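Local coordinates for protein Pex (Synechococcus elongatus PCC 7942, PDB 2E1N) that modifies the cyanobacterial circadian clock as a period extender, probably by binding DNA through a PadR-like winged-helix fold, at residues H28-K32 against E33-C37. Sequence-based numbering, arbitrary orientation.
Sequences HYLSK and ELAVC
Ser31 and Leu34 show how the first turn of a helix finds acceptors for amide N-H groups that have no preceding turn to serve them. Leu34 N donates to Ser31 OG at 3.1 Å in a nearly straight bond, 169° at the hydrogen. The serine hydroxyl can reach over the helix start because chi1 of 64° sets OG between its own N and carbonyl carbon. As a donor, Ser31 OG makes a weak bond of 3.2 Å to Glu33 OE1, so one hydroxyl works in both directions. The other carboxylate oxygen, Glu33 OE2, takes Lys32 NZ at 3.1 Å on its syn side, 30° out of plane, in a salt bridge between side chains running alongside each other. An alanine in place of Glu33 would probably leave Lys32 NZ without this counter-charge and the weak Ser31 OG bond without its acceptor. Regular helix bonding then takes over: Ala35 N donates to Ser31 O at 2.8 Å and Val36 N to Lys32 O at 3.0 Å. Just before the cap, Leu30 CB packs on Leu34 CB at 4.2 Å and Leu30 CD1 reaches Ala35 CA at 4.0 Å, while the Leu30 side chain also touches Trp118 of helix 110-123. Phe21 of the second subunit packs on Ser31. The serine N-cap, Ser31 OG accepting from Leu34 N, starts helix 32-43 just after strand 28-29 in the PadR-like helix-turn-helix fold.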
ATOM      1  N   HIS B  28       1.114  -6.103  -1.882  1.00 33.14           N
ATOM      2  CA  HIS B  28       0.104  -5.772  -0.927  1.00 33.30           C
ATOM      3  C   HIS B  28      -1.021  -6.784  -0.990  1.00 32.61           C
ATOM      4  O   HIS B  28      -1.561  -7.038  -2.070  1.00 32.58           O
ATOM      5  CB  HIS B  28      -0.460  -4.386  -1.215  1.00 35.16           C
ATOM      6  CG  HIS B  28       0.463  -3.270  -0.810  1.00 40.58           C
ATOM      7  ND1 HIS B  28       0.629  -2.129  -1.560  1.00 49.67           N
ATOM      8  CD2 HIS B  28       1.270  -3.129   0.272  1.00 47.71           C
ATOM      9  CE1 HIS B  28       1.496  -1.327  -0.958  1.00 49.04           C
ATOM     10  NE2 HIS B  28       1.899  -1.909   0.158  1.00 49.80           N
ATOM     11  N   TYR B  29      -1.328  -7.390   0.152  1.00 31.94           N
ATOM     12  CA  TYR B  29      -2.556  -8.164   0.286  1.00 31.29           C
ATOM     13  C   TYR B  29      -3.780  -7.262   0.170  1.00 32.59           C
ATOM     14  O   TYR B  29      -3.844  -6.172   0.772  1.00 31.43           O
ATOM     15  CB  TYR B  29      -2.599  -8.913   1.616  1.00 31.24           C
ATOM     16  CG  TYR B  29      -1.794 -10.203   1.602  1.00 29.82           C
ATOM     17  CD1 TYR B  29      -0.530 -10.249   2.083  1.00 29.38           C
ATOM     18  CD2 TYR B  29      -2.298 -11.357   1.024  1.00 27.52           C
ATOM     19  CE1 TYR B  29       0.212 -11.430   2.032  1.00 27.43           C
ATOM     20  CE2 TYR B  29      -1.572 -12.538   0.981  1.00 28.48           C
ATOM     21  CZ  TYR B  29      -0.336 -12.585   1.501  1.00 28.71           C
ATOM     22  OH  TYR B  29       0.384 -13.757   1.405  1.00 29.80           O
ATOM     23  N   LEU B  30      -4.769  -7.706  -0.577  1.00 31.67           N
ATOM     24  CA  LEU B  30      -6.019  -6.938  -0.676  1.00 33.24           C
ATOM     25  C   LEU B  30      -6.762  -6.857   0.650  1.00 32.41           C
ATOM     26  O   LEU B  30      -6.873  -7.853   1.382  1.00 32.08           O
ATOM     27  CB  LEU B  30      -6.939  -7.533  -1.724  1.00 32.88           C
ATOM     28  CG  LEU B  30      -6.431  -7.663  -3.142  1.00 33.04           C
ATOM     29  CD1 LEU B  30      -7.554  -8.158  -4.068  1.00 30.35           C
ATOM     30  CD2 LEU B  30      -5.826  -6.405  -3.665  1.00 33.99           C
ATOM     31  N   SER B  31      -7.281  -5.664   0.966  1.00 32.51           N
ATOM     32  CA  SER B  31      -8.232  -5.545   2.042  1.00 33.04           C
ATOM     33  C   SER B  31      -9.536  -6.212   1.640  1.00 33.53           C
ATOM     34  O   SER B  31      -9.778  -6.490   0.451  1.00 34.31           O
ATOM     35  CB  SER B  31      -8.513  -4.071   2.289  1.00 34.06           C
ATOM     36  OG  SER B  31      -9.140  -3.515   1.106  1.00 36.58           O
ATOM     37  N   LYS B  32     -10.419  -6.443   2.607  1.00 32.82           N
ATOM     38  CA  LYS B  32     -11.692  -7.106   2.285  1.00 34.07           C
ATOM     39  C   LYS B  32     -12.500  -6.234   1.280  1.00 33.62           C
ATOM     40  O   LYS B  32     -13.159  -6.742   0.364  1.00 33.13           O
ATOM     41  CB  LYS B  32     -12.450  -7.397   3.573  1.00 34.42           C
ATOM     42  CG  LYS B  32     -12.773  -6.146   4.413  1.00 35.86           C
ATOM     43  CD  LYS B  32     -13.431  -6.563   5.758  1.00 39.15           C
ATOM     44  CE  LYS B  32     -13.984  -5.402   6.530  1.00 39.73           C
ATOM     45  NZ  LYS B  32     -12.918  -4.536   7.092  1.00 43.23           N
ATOM     46  N   GLU B  33     -12.386  -4.919   1.399  1.00 33.46           N
ATOM     47  CA  GLU B  33     -13.084  -4.025   0.504  1.00 34.50           C
ATOM     48  C   GLU B  33     -12.597  -4.119  -0.924  1.00 33.57           C
ATOM     49  O   GLU B  33     -13.403  -4.231  -1.861  1.00 33.39           O
ATOM     50  CB  GLU B  33     -12.977  -2.585   0.991  1.00 35.20           C
ATOM     51  CG  GLU B  33     -13.542  -2.360   2.358  1.00 36.57           C
ATOM     52  CD  GLU B  33     -12.622  -2.739   3.510  1.00 40.89           C
ATOM     53  OE1 GLU B  33     -11.433  -3.129   3.350  1.00 40.12           O
ATOM     54  OE2 GLU B  33     -13.135  -2.650   4.636  1.00 45.58           O
ATOM     55  N   LEU B  34     -11.277  -4.127  -1.107  1.00 32.40           N
ATOM     56  CA  LEU B  34     -10.722  -4.293  -2.433  1.00 32.42           C
ATOM     57  C   LEU B  34     -10.972  -5.679  -2.970  1.00 32.07           C
ATOM     58  O   LEU B  34     -11.198  -5.834  -4.180  1.00 31.71           O
ATOM     59  CB  LEU B  34      -9.203  -4.082  -2.442  1.00 33.70           C
ATOM     60  CG  LEU B  34      -8.783  -2.648  -2.239  1.00 35.57           C
ATOM     61  CD1 LEU B  34      -7.356  -2.553  -1.674  1.00 39.89           C
ATOM     62  CD2 LEU B  34      -8.935  -1.959  -3.600  1.00 42.35           C
ATOM     63  N   ALA B  35     -10.958  -6.680  -2.100  1.00 31.90           N
ATOM     64  CA  ALA B  35     -11.223  -8.065  -2.562  1.00 31.16           C
ATOM     65  C   ALA B  35     -12.646  -8.232  -3.106  1.00 31.77           C
ATOM     66  O   ALA B  35     -12.834  -8.928  -4.103  1.00 32.10           O
ATOM     67  CB  ALA B  35     -10.976  -9.056  -1.448  1.00 31.21           C
ATOM     68  N   VAL B  36     -13.647  -7.630  -2.460  1.00 31.96           N
ATOM     69  CA  VAL B  36     -15.004  -7.658  -2.992  1.00 31.46           C
ATOM     70  C   VAL B  36     -15.057  -7.079  -4.409  1.00 31.57           C
ATOM     71  O   VAL B  36     -15.665  -7.658  -5.310  1.00 31.72           O
ATOM     72  CB  VAL B  36     -16.005  -6.956  -2.039  1.00 32.56           C
ATOM     73  CG1 VAL B  36     -17.372  -6.714  -2.825  1.00 30.91           C
ATOM     74  CG2 VAL B  36     -16.204  -7.745  -0.824  1.00 31.32           C
ATOM     75  N   CYS B  37     -14.401  -5.935  -4.631  1.00 31.34           N
ATOM     76  CA  CYS B  37     -14.424  -5.294  -5.965  1.00 31.28           C
ATOM     77  C   CYS B  37     -13.638  -6.080  -7.013  1.00 30.08           C
ATOM     78  O   CYS B  37     -14.081  -6.208  -8.165  1.00 30.00           O
ATOM     79  CB  CYS B  37     -13.912  -3.881  -5.838  1.00 32.62           C
ATOM     80  SG  CYS B  37     -14.972  -2.944  -4.694  1.00 36.39           S
TER